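Local coordinates for 3-keto-5-aminohexanoate cleavage protein (Archaeoglobus fulgidus, PDB 3LOT), which probably catalyses the zinc-dependent cleavage of 3-keto-5-aminohexanoate, as a member of the beta-keto acid cleavage enzyme family with a TIM-barrel fold, at residues D[6-11]-D[254-259]; D[19-24]-D[136-141]; D[113-118]-D[148-153]. All blocks are in the same frame, centred on the assembly; numbering follows the deposited sequence.

Interaction 1 of 3, residues D[6-11]-D[254-259]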
loop_
_atom_site.group_PDB
_atom_site.type_symbol
_atom_site.label_atom_id
_atom_site.label_comp_id
_atom_site.label_asym_id
_atom_site.label_seq_id
_atom_site.Cartn_x
_atom_site.Cartn_y
_atom_site.Cartn_z
ATOM N N ASP D 6 4.948 19.050 16.785
ATOM C CA ASP D 6 4.318 18.586 18.021
ATOM C C ASP D 6 3.010 19.338 18.363
ATOM O O ASP D 6 2.475 19.170 19.445
ATOM C CB ASP D 6 5.326 18.716 19.168
ATOM C CG ASP D 6 5.490 20.148 19.652
ATOM O OD1 ASP D 6 5.823 21.025 18.807
ATOM O OD2 ASP D 6 5.258 20.392 20.881
ATOM N N VAL D 7 2.525 20.178 17.441
ATOM C CA VAL D 7 1.275 20.887 17.625
ATOM C C VAL D 7 0.223 20.311 16.665
ATOM O O VAL D 7 0.426 20.319 15.437
ATOM C CB VAL D 7 1.413 22.417 17.398
ATOM C CG1 VAL D 7 0.030 23.088 17.554
ATOM C CG2 VAL D 7 2.434 23.041 18.374
ATOM N N VAL D 8 -0.895 19.873 17.252
ATOM C CA VAL D 8 -1.990 19.220 16.549
ATOM C C VAL D 8 -3.200 20.149 16.620
ATOM O O VAL D 8 -3.590 20.581 17.730
ATOM C CB VAL D 8 -2.365 17.847 17.198
ATOM C CG1 VAL D 8 -3.610 17.206 16.522
ATOM C CG2 VAL D 8 -1.223 16.910 17.132
ATOM N N ILE D 9 -3.776 20.469 15.452
ATOM C CA ILE D 9 -5.078 21.157 15.380
ATOM C C ILE D 9 -6.197 20.151 15.682
ATOM O O ILE D 9 -6.363 19.180 14.964
ATOM C CB ILE D 9 -5.327 21.823 14.000
ATOM C CG1 ILE D 9 -4.199 22.818 13.682
ATOM C CG2 ILE D 9 -6.726 22.493 13.964
ATOM C CD1 ILE D 9 -4.345 23.533 12.296
ATOM N N VAL D 10 -6.888 20.331 16.799
ATOM C CA VAL D 10 -8.108 19.604 17.102
ATOM C C VAL D 10 -9.351 20.443 16.734
ATOM O O VAL D 10 -9.583 21.547 17.311
ATOM C CB VAL D 10 -8.155 19.215 18.569
ATOM C CG1 VAL D 10 -9.391 18.293 18.825
ATOM C CG2 VAL D 10 -6.858 18.446 18.983
ATOM N N THR D 11 -10.142 19.940 15.778
ATOM C CA THR D 11 -11.367 20.605 15.349
ATOM C C THR D 11 -12.533 19.939 16.009
ATOM O O THR D 11 -12.557 18.704 16.120
ATOM C CB THR D 11 -11.563 20.543 13.829
ATOM O OG1 THR D 11 -10.497 21.264 13.202
ATOM C CG2 THR D 11 -12.924 21.188 13.464
ATOM N N GLY D 254 1.011 12.329 11.573
ATOM C CA GLY D 254 1.426 13.724 11.424
ATOM C C GLY D 254 0.284 14.638 11.004
ATOM O O GLY D 254 0.516 15.821 10.801
ATOM N N GLY D 255 -0.937 14.106 10.927
ATOM C CA GLY D 255 -2.129 14.866 10.636
ATOM C C GLY D 255 -2.805 15.546 11.832
ATOM O O GLY D 255 -2.443 15.345 12.995
ATOM N N ASP D 256 -3.816 16.327 11.503
ATOM C CA ASP D 256 -4.718 16.923 12.460
ATOM C C ASP D 256 -5.974 16.072 12.566
ATOM O O ASP D 256 -6.208 15.162 11.760
ATOM C CB ASP D 256 -5.037 18.367 12.052
ATOM C CG ASP D 256 -3.804 19.260 12.063
ATOM O OD1 ASP D 256 -3.002 19.142 13.004
ATOM O OD2 ASP D 256 -3.625 20.062 11.120
ATOM N N VAL D 257 -6.769 16.349 13.587
ATOM C CA VAL D 257 -7.899 15.534 13.920
ATOM C C VAL D 257 -9.167 16.367 14.199
ATOM O O VAL D 257 -9.111 17.489 14.736
ATOM C CB VAL D 257 -7.560 14.644 15.099
ATOM C CG1 VAL D 257 -7.118 15.503 16.345
ATOM C CG2 VAL D 257 -8.749 13.740 15.437
ATOM N N ARG D 258 -10.303 15.801 13.798
ATOM C CA ARG D 258 -11.626 16.350 14.062
ATOM C C ARG D 258 -12.417 15.327 14.844
ATOM O O ARG D 258 -12.349 14.096 14.540
ATOM C CB ARG D 258 -12.366 16.673 12.762
ATOM C CG ARG D 258 -13.806 17.109 12.935
ATOM C CD ARG D 258 -14.391 17.711 11.663
ATOM N NE ARG D 258 -15.636 17.065 11.275
ATOM C CZ ARG D 258 -16.387 17.443 10.257
ATOM N NH1 ARG D 258 -16.077 18.523 9.515
ATOM N NH2 ARG D 258 -17.481 16.763 9.983
ATOM N N VAL D 259 -13.113 15.827 15.866
ATOM C CA VAL D 259 -13.997 15.034 16.705
ATOM C C VAL D 259 -15.325 15.819 16.756
ATOM O O VAL D 259 -15.508 16.802 16.033
ATOM C CB VAL D 259 -13.406 14.794 18.108
ATOM C CG1 VAL D 259 -12.111 14.001 18.016
ATOM C CG2 VAL D 259 -13.181 16.143 18.899
HETATM O O HOH W 1 -8.481 19.578 12.608
#

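Interaction 2 of 3, residues D[19-24]-D[136-141]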
loop_
_atom_site.group_PDB
_atom_site.type_symbol
_atom_site.label_atom_id
_atom_site.label_comp_id
_atom_site.label_asym_id
_atom_site.label_seq_id
_atom_site.Cartn_x
_atom_site.Cartn_y
_atom_site.Cartn_z
ATOM N N HIS D 19 -26.938 13.381 12.098
ATOM C CA HIS D 19 -27.657 12.937 13.287
ATOM C C HIS D 19 -28.936 13.755 13.501
ATOM O O HIS D 19 -29.031 14.906 13.125
ATOM C CB HIS D 19 -26.743 12.950 14.531
ATOM C CG HIS D 19 -25.531 12.083 14.403
ATOM N ND1 HIS D 19 -24.244 12.546 14.644
ATOM C CD2 HIS D 19 -25.403 10.797 14.007
ATOM C CE1 HIS D 19 -23.386 11.567 14.423
ATOM N NE2 HIS D 19 -24.062 10.497 14.034
ATOM N N THR D 20 -29.949 13.122 14.052
ATOM C CA THR D 20 -31.208 13.817 14.284
ATOM C C THR D 20 -31.490 13.854 15.799
ATOM O O THR D 20 -30.952 13.022 16.517
ATOM C CB THR D 20 -32.350 13.202 13.506
ATOM O OG1 THR D 20 -32.684 11.897 14.022
ATOM C CG2 THR D 20 -32.015 13.116 11.985
ATOM N N PRO D 21 -32.321 14.791 16.281
ATOM C CA PRO D 21 -32.555 14.982 17.725
ATOM C C PRO D 21 -32.910 13.762 18.514
ATOM O O PRO D 21 -32.421 13.570 19.641
ATOM C CB PRO D 21 -33.747 15.922 17.746
ATOM C CG PRO D 21 -33.517 16.754 16.536
ATOM C CD PRO D 21 -33.065 15.799 15.505
ATOM N N SER D 22 -33.773 12.949 17.932
ATOM C CA SER D 22 -34.260 11.771 18.621
ATOM C C SER D 22 -33.154 10.742 18.825
ATOM O O SER D 22 -33.326 9.824 19.628
ATOM C CB SER D 22 -35.449 11.158 17.864
ATOM O OG SER D 22 -36.533 12.101 17.771
HETATM N N MSE D 23 -32.020 10.862 18.143
HETATM C CA MSE D 23 -30.959 9.866 18.321
HETATM C C MSE D 23 -30.193 10.092 19.610
HETATM O O MSE D 23 -29.653 9.140 20.176
HETATM C CB MSE D 23 -29.986 9.813 17.146
HETATM C CG MSE D 23 -30.643 9.491 15.793
HETATM SE SE MSE D 23 -29.392 9.631 14.340
HETATM C CE MSE D 23 -30.673 9.435 12.899
ATOM N N SER D 24 -30.127 11.331 20.080
ATOM C CA SER D 24 -29.448 11.610 21.330
ATOM C C SER D 24 -29.906 12.916 21.927
ATOM O O SER D 24 -29.950 13.953 21.259
ATOM C CB SER D 24 -27.943 11.655 21.157
ATOM O OG SER D 24 -27.299 12.086 22.361
ATOM N N ASP D 136 -41.778 14.138 12.890
ATOM C CA ASP D 136 -42.040 13.453 11.606
ATOM C C ASP D 136 -40.963 13.718 10.558
ATOM O O ASP D 136 -40.735 12.886 9.683
ATOM C CB ASP D 136 -43.362 13.880 11.003
ATOM C CG ASP D 136 -44.571 13.356 11.774
ATOM O OD1 ASP D 136 -44.441 12.506 12.675
ATOM O OD2 ASP D 136 -45.674 13.828 11.466
ATOM N N TRP D 137 -40.333 14.883 10.616
ATOM C CA TRP D 137 -39.292 15.195 9.647
ATOM C C TRP D 137 -38.092 14.222 9.690
ATOM O O TRP D 137 -37.406 14.027 8.671
ATOM C CB TRP D 137 -38.838 16.658 9.772
ATOM C CG TRP D 137 -37.937 16.946 10.934
ATOM C CD1 TRP D 137 -38.278 17.596 12.103
ATOM C CD2 TRP D 137 -36.537 16.690 11.020
ATOM N NE1 TRP D 137 -37.184 17.690 12.939
ATOM C CE2 TRP D 137 -36.094 17.171 12.290
ATOM C CE3 TRP D 137 -35.607 16.116 10.159
ATOM C CZ2 TRP D 137 -34.776 17.074 12.706
ATOM C CZ3 TRP D 137 -34.285 15.999 10.595
ATOM C CH2 TRP D 137 -33.888 16.485 11.849
ATOM N N GLU D 138 -37.835 13.641 10.855
ATOM C CA GLU D 138 -36.628 12.827 11.067
ATOM C C GLU D 138 -36.607 11.568 10.181
ATOM O O GLU D 138 -35.703 11.415 9.388
ATOM C CB GLU D 138 -36.465 12.464 12.554
ATOM C CG GLU D 138 -36.178 13.670 13.473
ATOM C CD GLU D 138 -36.002 13.251 14.932
ATOM O OE1 GLU D 138 -34.925 12.749 15.315
ATOM O OE2 GLU D 138 -36.966 13.400 15.686
ATOM N N PRO D 139 -37.622 10.683 10.274
ATOM C CA PRO D 139 -37.509 9.488 9.441
ATOM C C PRO D 139 -37.683 9.816 7.950
ATOM O O PRO D 139 -37.107 9.158 7.078
ATOM C CB PRO D 139 -38.636 8.596 9.950
ATOM C CG PRO D 139 -39.627 9.522 10.562
ATOM C CD PRO D 139 -38.790 10.610 11.169
ATOM N N GLU D 140 -38.462 10.825 7.644
ATOM C CA GLU D 140 -38.562 11.298 6.272
ATOM C C GLU D 140 -37.192 11.731 5.691
ATOM O O GLU D 140 -36.806 11.324 4.575
ATOM C CB GLU D 140 -39.538 12.442 6.209
ATOM C CG GLU D 140 -39.604 13.037 4.816
ATOM C CD GLU D 140 -40.921 13.749 4.528
ATOM O OE1 GLU D 140 -41.651 14.055 5.504
ATOM O OE2 GLU D 140 -41.217 13.991 3.318
ATOM N N TYR D 141 -36.462 12.529 6.452
ATOM C CA TYR D 141 -35.123 12.948 6.075
ATOM C C TYR D 141 -34.185 11.766 5.821
ATOM O O TYR D 141 -33.477 11.696 4.802
ATOM C CB TYR D 141 -34.548 13.849 7.167
ATOM C CG TYR D 141 -33.088 14.133 7.028
ATOM C CD1 TYR D 141 -32.587 14.815 5.917
ATOM C CD2 TYR D 141 -32.200 13.723 8.002
ATOM C CE1 TYR D 141 -31.220 15.084 5.792
ATOM C CE2 TYR D 141 -30.847 13.975 7.892
ATOM C CZ TYR D 141 -30.358 14.651 6.790
ATOM O OH TYR D 141 -29.000 14.886 6.705
#

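Interaction 3 of 3, residues D[113-118]-D[148-153]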
loop_
_atom_site.group_PDB
_atom_site.type_symbol
_atom_site.label_atom_id
_atom_site.label_comp_id
_atom_site.label_asym_id
_atom_site.label_seq_id
_atom_site.Cartn_x
_atom_site.Cartn_y
_atom_site.Cartn_z
ATOM N N THR D 113 -16.182 24.927 4.765
ATOM C CA THR D 113 -15.944 23.641 4.139
ATOM C C THR D 113 -16.286 23.745 2.649
ATOM O O THR D 113 -17.095 24.574 2.255
ATOM C CB THR D 113 -16.645 22.459 4.862
ATOM O OG1 THR D 113 -18.059 22.592 4.849
ATOM C CG2 THR D 113 -16.187 22.408 6.282
ATOM N N PHE D 114 -15.639 22.885 1.863
ATOM C CA PHE D 114 -15.585 22.936 0.408
ATOM C C PHE D 114 -15.498 21.469 -0.023
ATOM O O PHE D 114 -14.405 20.944 -0.137
ATOM C CB PHE D 114 -14.297 23.687 0.003
ATOM C CG PHE D 114 -14.266 24.188 -1.411
ATOM C CD1 PHE D 114 -14.230 23.313 -2.463
ATOM C CD2 PHE D 114 -14.216 25.541 -1.658
ATOM C CE1 PHE D 114 -14.142 23.778 -3.762
ATOM C CE2 PHE D 114 -14.116 26.047 -2.945
ATOM C CZ PHE D 114 -14.071 25.170 -4.030
ATOM N N ASN D 115 -16.662 20.842 -0.212
ATOM C CA ASN D 115 -16.810 19.432 -0.627
ATOM C C ASN D 115 -16.432 19.119 -2.098
ATOM O O ASN D 115 -16.882 19.797 -3.041
ATOM C CB ASN D 115 -18.217 19.046 -0.350
ATOM C CG ASN D 115 -18.526 19.158 1.121
ATOM O OD1 ASN D 115 -18.179 18.249 1.899
ATOM N ND2 ASN D 115 -19.162 20.287 1.534
HETATM N N MSE D 116 -15.582 18.119 -2.280
HETATM C CA MSE D 116 -14.830 17.988 -3.551
HETATM C C MSE D 116 -15.345 16.978 -4.569
HETATM O O MSE D 116 -14.612 16.622 -5.495
HETATM C CB MSE D 116 -13.378 17.669 -3.218
HETATM C CG MSE D 116 -12.660 18.785 -2.620
HETATM SE SE MSE D 116 -12.460 20.244 -3.882
HETATM C CE MSE D 116 -11.866 19.323 -5.429
ATOM N N GLY D 117 -16.593 16.551 -4.459
ATOM C CA GLY D 117 -17.204 15.788 -5.558
ATOM C C GLY D 117 -18.655 15.451 -5.335
ATOM O O GLY D 117 -19.132 15.549 -4.210
ATOM N N SER D 118 -19.356 15.062 -6.403
ATOM C CA SER D 118 -20.727 14.608 -6.304
ATOM C C SER D 118 -20.696 13.158 -5.820
ATOM O O SER D 118 -19.809 12.389 -6.190
ATOM C CB SER D 118 -21.442 14.702 -7.640
ATOM O OG SER D 118 -21.517 16.020 -8.043
ATOM N N ILE D 148 -30.898 10.911 -2.790
ATOM C CA ILE D 148 -30.441 12.285 -2.979
ATOM C C ILE D 148 -28.933 12.298 -3.238
ATOM O O ILE D 148 -28.173 11.758 -2.467
ATOM C CB ILE D 148 -30.852 13.209 -1.806
ATOM C CG1 ILE D 148 -32.318 13.587 -1.981
ATOM C CG2 ILE D 148 -30.046 14.487 -1.793
ATOM C CD1 ILE D 148 -33.009 14.197 -0.767
ATOM N N VAL D 149 -28.521 12.917 -4.338
ATOM C CA VAL D 149 -27.106 13.090 -4.600
ATOM C C VAL D 149 -26.589 14.303 -3.838
ATOM O O VAL D 149 -27.181 15.384 -3.878
ATOM C CB VAL D 149 -26.852 13.212 -6.120
ATOM C CG1 VAL D 149 -25.437 13.760 -6.407
ATOM C CG2 VAL D 149 -27.055 11.815 -6.794
ATOM N N PHE D 150 -25.471 14.127 -3.151
ATOM C CA PHE D 150 -24.736 15.266 -2.583
ATOM C C PHE D 150 -23.892 15.819 -3.704
ATOM O O PHE D 150 -22.860 15.238 -4.056
ATOM C CB PHE D 150 -23.859 14.774 -1.448
ATOM C CG PHE D 150 -23.104 15.820 -0.744
ATOM C CD1 PHE D 150 -23.647 17.074 -0.496
ATOM C CD2 PHE D 150 -21.829 15.537 -0.259
ATOM C CE1 PHE D 150 -22.901 18.059 0.181
ATOM C CE2 PHE D 150 -21.073 16.490 0.432
ATOM C CZ PHE D 150 -21.608 17.765 0.645
ATOM N N ARG D 151 -24.330 16.937 -4.257
ATOM C CA ARG D 151 -23.884 17.388 -5.562
ATOM C C ARG D 151 -22.789 18.475 -5.484
ATOM O O ARG D 151 -22.976 19.519 -4.842
ATOM C CB ARG D 151 -25.104 17.928 -6.314
ATOM C CG ARG D 151 -24.835 18.395 -7.758
ATOM C CD ARG D 151 -25.839 19.423 -8.225
ATOM N NE ARG D 151 -25.548 19.785 -9.613
ATOM C CZ ARG D 151 -25.932 19.067 -10.664
ATOM N NH1 ARG D 151 -26.648 17.948 -10.500
ATOM N NH2 ARG D 151 -25.622 19.482 -11.888
ATOM N N ASN D 152 -21.658 18.240 -6.149
ATOM C CA ASN D 152 -20.588 19.228 -6.196
ATOM C C ASN D 152 -19.837 19.017 -7.509
ATOM O O ASN D 152 -18.811 18.342 -7.542
ATOM C CB ASN D 152 -19.645 19.116 -4.978
ATOM C CG ASN D 152 -20.399 19.116 -3.624
ATOM O OD1 ASN D 152 -20.634 20.195 -3.048
ATOM N ND2 ASN D 152 -20.741 17.894 -3.081
ATOM N N THR D 153 -20.396 19.547 -8.581
ATOM C CA THR D 153 -19.856 19.363 -9.905
ATOM C C THR D 153 -18.623 20.242 -10.132
ATOM O O THR D 153 -18.356 21.129 -9.347
ATOM C CB THR D 153 -20.873 19.746 -11.002
ATOM O OG1 THR D 153 -21.089 21.153 -10.989
ATOM C CG2 THR D 153 -22.220 18.986 -10.842
HETATM O O HOH W 2 -18.734 21.848 -3.096
#

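Interaction 1 of 3, residues D[6-11]-D[254-259]
Strands 7-13 and 256-259 are the first and last of the TIM barrel, and they close it here as parallel neighbours, V10 bridging V257 and T11 bridging R258. Three main-chain bonds make the ladder. V257 N gives to I9 O at 3.2 Å. T11 N gives to V257 O and V259 N to T11 O, both at 2.9 Å. One rung lower a side chain takes over. I9 N donates to OD1 of D256 at 2.9 Å, in the place a backbone carbonyl would probably take in a regular ladder. The N-H comes from above the carboxylate, 62° out of its plane. The other oxygen, OD2, lies alongside the CD1 end of I9 and makes salt bridges to R198 and R3.

V10 and V257 point to the same face of the sheet, toward helix 276-289, where V257 packs on M283. CG1 of V257 sits between the backbone N and carbonyl carbon (chi1 58°). V257 CG1 meets V8 CG1 at 3.9 Å and V10 CG2 at 4.0 Å. T11 and R258 point to the other face, the barrel interior. R258 runs on past T11 to a salt bridge with D263, its side chain about 4 Å from the zinc ion at nearest atoms. T11 OG1 holds a water at 2.7 Å.

Interaction 2 of 3, residues D[19-24]-D[136-141]
E138 and T20 bury the most surface here, and their polar ends meet directly. E138 lies near the start of helix 137-144. Its CG is anti to the carbonyl carbon (chi1 -66°), and the chain then runs extended to carry the carboxylate to the loop 19-24. OE1 takes two donors. T20 OG1 reaches the anti lone pair of E138 OE1 at 2.7 Å. S22 N meets E138 OE1 on the syn side, 25° out of the carboxylate plane, at 2.9 Å. S22 OG donates to E138 OE2; the 2.5 Å is very short, and its exact length is doubtful. S22 OG is also bonded by K134 N, and OE2 by Y135 N. The carboxylate is thus gripped by two hydroxyls and an N-H of the loop and by Y135 N just before the helix.

T20 has a second, apolar branch. Its CG2 lies 3.9 Å from W137 CH2 and meets the edge of the Y141 ring, near the ring plane, at CD2. P21 reaches W137 tip to tip, with its CD 3.5 Å from CZ2. One face of the indole is covered by CG of E138, 3.6 Å above the plane and over the ring centre. NE1 of W137 bonds to D58 O.

The loop follows the first barrel strand, so the contact ties that strand's exit to a helix much later in the chain. Y141 OH bonds T92 OG1, and the Y141 side chain is about 10 Å from the zinc ion at nearest atoms. No positive side chain answers E138 across the contact. Its charge, if it is ionised, is probably met by neutral donors, and the nearby N-terminal end of the helix would probably help to stabilise it.

Interaction 3 of 3, residues D[113-118]-D[148-153]
F150 has CG anti to its backbone N (chi1 -177°), which carries the ring across to N115. N152 has CG anti to the carbonyl carbon (chi1 -51°), which turns its amide toward G117 and over one face of the F150 ring. N115 CG meets the ring at its edge, 3.4 Å from F150 CZ, and OD1 lies in the ring plane. The amide and the ring stand 69° apart. On one face of the ring lies ND2 of N152, 3.6 Å above the plane and over the centre.

N152 ND2 also donates to G117 O at 3.1 Å, approaching from above the carbonyl plane. N152 OD1 is bound by R100. A water donates to OD1 and also to N115 O, the latter at 2.8 Å. The backbone N of N152 gives to S118 OG at 2.9 Å.

The segment 113-118 leaves the barrel at the end of strand 111-115. Residues 148-153 pass across it before helix 154-166. Just beyond S118, strand 119-120 pairs antiparallel with the weakly bonded strand about 149-150, M119 bonding to F150. The approach to that pairing brings S118 CA to F150 O at 3.2 Å, a CA-H...O contact. N115 ND2 and T113 OG1 bind an unidentified ligand, which is consistent with N115 lining a pocket near the zinc ion, about 7 Å from its side chain at nearest atoms.

An alanine in place of N152 would probably leave G117 O and R100 without their amide partner and open a gap on one face of the F150 ring.

S118 packs on V149 of the second subunit, and V149 on S118 of that subunit. T153 OG1 bonds to D147 of the second subunit.

Interactions 1 and 3 are buried and reach the same barrel sheet, on opposite sides of the chain's centre. Interaction 2 is only partly buried and lies farther out, between a loop after the first strand and a later helix. Interaction 1 is mainly a backbone ladder between neighbouring strands, with valines on one face. Interaction 2 rests on one carboxylate and its neutral donors. Interaction 3 uses amides, a hydroxyl and both the edge and a face of one ring, and it alone also touches another subunit. Helix 137-144 of interaction 2 leads directly to strand 149-150 of interaction 3. Both of these lie within the long chain loop that interaction 1 closes, and none touches another.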